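Local coordinates for protein Amuc_1102 (Akkermansia muciniphila, PDB 7DSZ) that is of unconfirmed function but adopts an immunoglobulin-like fold related to archaeal type IV pilus proteins, consistent with a role in a pilus-like assembly, at residues Ser22-Ser33 / Pro48-Lys59. Sequence-based numbering, arbitrary orientation.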
loop_
_atom_site.group_PDB
_atom_site.type_symbol
_atom_site.label_atom_id
_atom_site.label_comp_id
_atom_site.label_asym_id
_atom_site.label_seq_id
_atom_site.Cartn_x
_atom_site.Cartn_y
_atom_site.Cartn_z
ATOM N N SER C 22 27.646 10.476 0.720
ATOM C CA SER C 22 27.929 11.555 1.655
ATOM C C SER C 22 26.638 11.898 2.388
ATOM O O SER C 22 25.712 12.449 1.791
ATOM C CB SER C 22 28.479 12.779 0.927
ATOM O OG SER C 22 28.691 13.838 1.842
ATOM N N LEU C 23 26.574 11.569 3.677
ATOM C CA LEU C 23 25.410 11.878 4.508
ATOM C C LEU C 23 25.593 13.196 5.241
ATOM O O LEU C 23 26.697 13.534 5.667
ATOM C CB LEU C 23 25.173 10.778 5.546
ATOM C CG LEU C 23 24.836 9.381 5.050
ATOM C CD1 LEU C 23 24.819 8.418 6.234
ATOM C CD2 LEU C 23 23.465 9.389 4.351
ATOM N N GLU C 24 24.500 13.938 5.395
ATOM C CA GLU C 24 24.480 15.026 6.356
ATOM C C GLU C 24 23.840 14.473 7.626
ATOM O O GLU C 24 24.073 13.315 7.961
ATOM C CB GLU C 24 23.757 16.250 5.788
ATOM C CG GLU C 24 24.340 16.729 4.430
ATOM C CD GLU C 24 25.832 17.063 4.492
ATOM O OE1 GLU C 24 26.295 17.559 5.543
ATOM O OE2 GLU C 24 26.545 16.826 3.484
ATOM N N LYS C 25 23.076 15.263 8.360
ATOM C CA LYS C 25 22.512 14.772 9.611
ATOM C C LYS C 25 21.033 14.451 9.440
ATOM O O LYS C 25 20.334 15.091 8.654
ATOM C CB LYS C 25 22.685 15.802 10.727
ATOM C CG LYS C 25 24.145 16.188 10.977
ATOM C CD LYS C 25 24.237 17.131 12.164
ATOM C CE LYS C 25 25.675 17.434 12.531
ATOM N NZ LYS C 25 25.695 18.312 13.740
ATOM N N LEU C 26 20.562 13.463 10.201
ATOM C CA LEU C 26 19.122 13.232 10.335
ATOM C C LEU C 26 18.510 14.325 11.203
ATOM O O LEU C 26 18.933 14.525 12.348
ATOM C CB LEU C 26 18.854 11.861 10.959
ATOM C CG LEU C 26 17.399 11.399 10.880
ATOM C CD1 LEU C 26 16.963 11.101 9.432
ATOM C CD2 LEU C 26 17.201 10.178 11.749
ATOM N N SER C 27 17.516 15.029 10.664
ATOM C CA SER C 27 16.785 16.072 11.374
ATOM C C SER C 27 15.328 15.665 11.526
ATOM O O SER C 27 14.753 15.061 10.626
ATOM C CB SER C 27 16.836 17.405 10.634
ATOM O OG SER C 27 18.143 17.944 10.665
ATOM N N LEU C 28 14.721 16.051 12.645
ATOM C CA LEU C 28 13.291 15.831 12.864
ATOM C C LEU C 28 12.517 17.102 12.549
ATOM O O LEU C 28 12.815 18.170 13.100
ATOM C CB LEU C 28 13.016 15.409 14.307
ATOM C CG LEU C 28 11.543 15.467 14.735
ATOM C CD1 LEU C 28 10.743 14.416 13.970
ATOM C CD2 LEU C 28 11.429 15.239 16.229
ATOM N N TYR C 29 11.537 16.985 11.664
ATOM C CA TYR C 29 10.570 18.036 11.386
ATOM C C TYR C 29 9.187 17.546 11.773
ATOM O O TYR C 29 8.757 16.486 11.307
ATOM C CB TYR C 29 10.531 18.401 9.912
ATOM C CG TYR C 29 11.801 18.977 9.340
ATOM C CD1 TYR C 29 11.999 20.350 9.322
ATOM C CD2 TYR C 29 12.774 18.155 8.794
ATOM C CE1 TYR C 29 13.145 20.898 8.774
ATOM C CE2 TYR C 29 13.941 18.701 8.231
ATOM C CZ TYR C 29 14.102 20.071 8.232
ATOM O OH TYR C 29 15.217 20.625 7.676
ATOM N N MET C 30 8.483 18.312 12.604
ATOM C CA MET C 30 7.076 18.036 12.854
ATOM C C MET C 30 6.262 18.750 11.785
ATOM O O MET C 30 6.399 19.963 11.598
ATOM C CB MET C 30 6.658 18.480 14.264
ATOM C CG MET C 30 7.451 17.807 15.375
ATOM S SD MET C 30 7.298 16.001 15.367
ATOM C CE MET C 30 5.534 15.783 15.328
ATOM N N ARG C 31 5.416 18.006 11.074
ATOM C CA ARG C 31 4.746 18.556 9.903
ATOM C C ARG C 31 3.313 18.063 9.872
ATOM O O ARG C 31 3.058 16.882 10.107
ATOM C CB ARG C 31 5.434 18.140 8.591
ATOM C CG ARG C 31 6.892 18.598 8.443
ATOM C CD ARG C 31 7.457 18.074 7.129
ATOM N NE ARG C 31 6.498 18.349 6.082
ATOM C CZ ARG C 31 6.211 17.552 5.067
ATOM N NH1 ARG C 31 6.809 16.376 4.899
ATOM N NH2 ARG C 31 5.301 17.959 4.206
ATOM N N GLN C 32 2.383 18.940 9.543
ATOM C CA GLN C 32 0.989 18.540 9.414
ATOM C C GLN C 32 0.809 17.744 8.127
ATOM O O GLN C 32 1.440 18.055 7.112
ATOM C CB GLN C 32 0.091 19.775 9.408
ATOM C CG GLN C 32 -1.398 19.481 9.416
ATOM C CD GLN C 32 -2.228 20.707 9.756
ATOM O OE1 GLN C 32 -1.797 21.844 9.550
ATOM N NE2 GLN C 32 -3.422 20.482 10.294
ATOM N N SER C 33 -0.035 16.717 8.162
ATOM C CA SER C 33 -0.256 15.968 6.938
ATOM C C SER C 33 -1.053 16.832 5.968
ATOM O O SER C 33 -1.740 17.769 6.385
ATOM C CB SER C 33 -0.989 14.658 7.211
ATOM O OG SER C 33 -2.224 14.904 7.845
ATOM N N PRO C 48 -6.015 17.577 10.054
ATOM C CA PRO C 48 -4.763 16.814 10.108
ATOM C C PRO C 48 -3.888 17.236 11.279
ATOM O O PRO C 48 -3.852 18.406 11.668
ATOM C CB PRO C 48 -4.091 17.139 8.766
ATOM C CG PRO C 48 -5.195 17.574 7.873
ATOM C CD PRO C 48 -6.175 18.283 8.771
ATOM N N LYS C 49 -3.185 16.256 11.841
ATOM C CA LYS C 49 -2.276 16.459 12.955
ATOM C C LYS C 49 -0.833 16.396 12.460
ATOM O O LYS C 49 -0.560 16.135 11.282
ATOM C CB LYS C 49 -2.529 15.421 14.055
ATOM C CG LYS C 49 -3.887 15.547 14.726
ATOM C CD LYS C 49 -3.968 14.657 15.959
ATOM C CE LYS C 49 -5.368 14.667 16.571
ATOM N NZ LYS C 49 -5.794 16.027 17.021
ATOM N N LYS C 50 0.103 16.604 13.382
ATOM C CA LYS C 50 1.512 16.678 13.022
ATOM C C LYS C 50 2.193 15.315 13.102
ATOM O O LYS C 50 2.170 14.637 14.138
ATOM C CB LYS C 50 2.241 17.698 13.893
ATOM C CG LYS C 50 1.930 19.140 13.499
ATOM C CD LYS C 50 2.840 20.095 14.289
ATOM C CE LYS C 50 2.471 21.563 14.082
ATOM N NZ LYS C 50 2.772 22.040 12.704
ATOM N N TRP C 51 2.818 14.942 11.995
ATOM C CA TRP C 51 3.637 13.757 11.874
ATOM C C TRP C 51 5.088 14.089 12.202
ATOM O O TRP C 51 5.550 15.204 11.970
ATOM C CB TRP C 51 3.557 13.235 10.438
ATOM C CG TRP C 51 2.256 12.621 10.089
ATOM C CD1 TRP C 51 1.026 13.232 10.030
ATOM C CD2 TRP C 51 2.053 11.265 9.728
ATOM N NE1 TRP C 51 0.063 12.307 9.682
ATOM C CE2 TRP C 51 0.677 11.094 9.484
ATOM C CE3 TRP C 51 2.906 10.158 9.622
ATOM C CZ2 TRP C 51 0.134 9.866 9.128
ATOM C CZ3 TRP C 51 2.361 8.935 9.264
ATOM C CH2 TRP C 51 0.992 8.803 9.017
ATOM N N ALA C 52 5.814 13.102 12.726
ATOM C CA ALA C 52 7.268 13.210 12.831
ATOM C C ALA C 52 7.884 12.817 11.494
ATOM O O ALA C 52 7.682 11.693 11.019
ATOM C CB ALA C 52 7.807 12.312 13.943
ATOM N N ASP C 53 8.616 13.736 10.877
ATOM C CA ASP C 53 9.242 13.500 9.578
ATOM C C ASP C 53 10.746 13.617 9.780
ATOM O O ASP C 53 11.259 14.722 9.977
ATOM C CB ASP C 53 8.712 14.518 8.557
ATOM C CG ASP C 53 9.447 14.492 7.225
ATOM O OD1 ASP C 53 10.279 13.599 6.968
ATOM O OD2 ASP C 53 9.138 15.380 6.416
ATOM N N PHE C 54 11.440 12.475 9.762
ATOM C CA PHE C 54 12.887 12.438 9.934
ATOM C C PHE C 54 13.522 12.528 8.557
ATOM O O PHE C 54 13.255 11.683 7.705
ATOM C CB PHE C 54 13.333 11.153 10.638
ATOM C CG PHE C 54 12.835 11.016 12.055
ATOM C CD1 PHE C 54 13.599 11.487 13.121
ATOM C CD2 PHE C 54 11.630 10.386 12.327
ATOM C CE1 PHE C 54 13.142 11.343 14.452
ATOM C CE2 PHE C 54 11.167 10.249 13.630
ATOM C CZ PHE C 54 11.934 10.723 14.695
ATOM N N GLU C 55 14.360 13.544 8.336
ATOM C CA GLU C 55 14.921 13.825 7.014
ATOM C C GLU C 55 16.434 13.779 7.089
ATOM O O GLU C 55 17.015 14.381 7.994
ATOM C CB GLU C 55 14.502 15.217 6.538
ATOM C CG GLU C 55 12.998 15.403 6.389
ATOM C CD GLU C 55 12.554 14.997 5.015
ATOM O OE1 GLU C 55 13.241 15.398 4.037
ATOM O OE2 GLU C 55 11.546 14.265 4.902
ATOM N N ILE C 56 17.087 13.105 6.139
ATOM C CA ILE C 56 18.538 13.147 6.034
ATOM C C ILE C 56 18.973 13.468 4.608
ATOM O O ILE C 56 18.652 12.721 3.676
ATOM C CB ILE C 56 19.218 11.859 6.544
ATOM C CG1 ILE C 56 20.744 12.002 6.497
ATOM C CG2 ILE C 56 18.737 10.592 5.815
ATOM C CD1 ILE C 56 21.453 11.005 7.451
ATOM N N PRO C 57 19.665 14.581 4.382
ATOM C CA PRO C 57 20.207 14.864 3.052
ATOM C C PRO C 57 21.354 13.931 2.728
ATOM O O PRO C 57 22.126 13.543 3.606
ATOM C CB PRO C 57 20.730 16.305 3.163
ATOM C CG PRO C 57 20.270 16.832 4.475
ATOM C CD PRO C 57 20.025 15.614 5.365
ATOM N N PHE C 58 21.481 13.598 1.443
ATOM C CA PHE C 58 22.635 12.812 1.024
ATOM C C PHE C 58 22.920 13.026 -0.455
ATOM O O PHE C 58 22.082 13.523 -1.206
ATOM C CB PHE C 58 22.449 11.322 1.335
ATOM C CG PHE C 58 21.478 10.599 0.433
ATOM C CD1 PHE C 58 20.125 10.572 0.725
ATOM C CD2 PHE C 58 21.933 9.884 -0.657
ATOM C CE1 PHE C 58 19.244 9.858 -0.075
ATOM C CE2 PHE C 58 21.060 9.168 -1.460
ATOM C CZ PHE C 58 19.710 9.161 -1.178
ATOM N N LYS C 59 24.145 12.659 -0.850
ATOM C CA LYS C 59 24.576 12.700 -2.241
ATOM C C LYS C 59 25.421 11.459 -2.500
ATOM O O LYS C 59 26.143 11.004 -1.608
ATOM C CB LYS C 59 25.374 13.986 -2.549
ATOM C CG LYS C 59 25.900 14.051 -3.977
ATOM C CD LYS C 59 26.768 15.294 -4.184
ATOM C CE LYS C 59 25.934 16.460 -4.651
ATOM N NZ LYS C 59 26.789 17.580 -5.179
HETATM O O HOH W 1 5.760 22.320 12.850
#
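R31 and D53 form a salt bridge across two antiparallel strands, on the face that also carries Y29, W51 and E55. The R31 chain can be followed outward. From CB, CG stands anti to the carbonyl carbon. CD then lies 3.3 Å from D53 OD2. NE and CZ pass the same oxygen, and the bend at chi3 (47°) brings NH1 to it at 3.0 Å in a nearly straight hydrogen bond (165°). The carboxylate sits at the guanidinium edge, and NH1 meets OD2 on its anti side, out of the carboxylate plane. W189 adds a cation-pi contact to R31. A methionine in place of R31 would probably leave the D53 carboxylate without its positive partner, close to the acidic E55. E55 itself is held by R192 and Y193, while Y29 CD2 packs on E55 CG at 3.7 Å.

On the other face, L28 CD1 sits over the centre of the F54 ring, 4.0 Å from its centroid, a CH-pi contact. The same methyl touches A52 CB at 3.6 Å. The M30 chain bends at chi2, which lays SD 4.0 Å from A52 CB; a further bend at chi3 turns CE toward the W51 carbonyl. In the loop before strand 27-32, L26 CD1 packs on I56 CB at 3.7 Å.

Paired backbone bonds join S27 with E55, Y29 with D53 and R31 with W51. The register slips by one residue between L23 and S27, and beyond this loop a second ladder pairs S22 with K59. Strand 50-63 also pairs with strand 109-115. It is thus the middle strand of a three-stranded antiparallel sheet, as suits the beta-sandwich of an immunoglobulin-like fold.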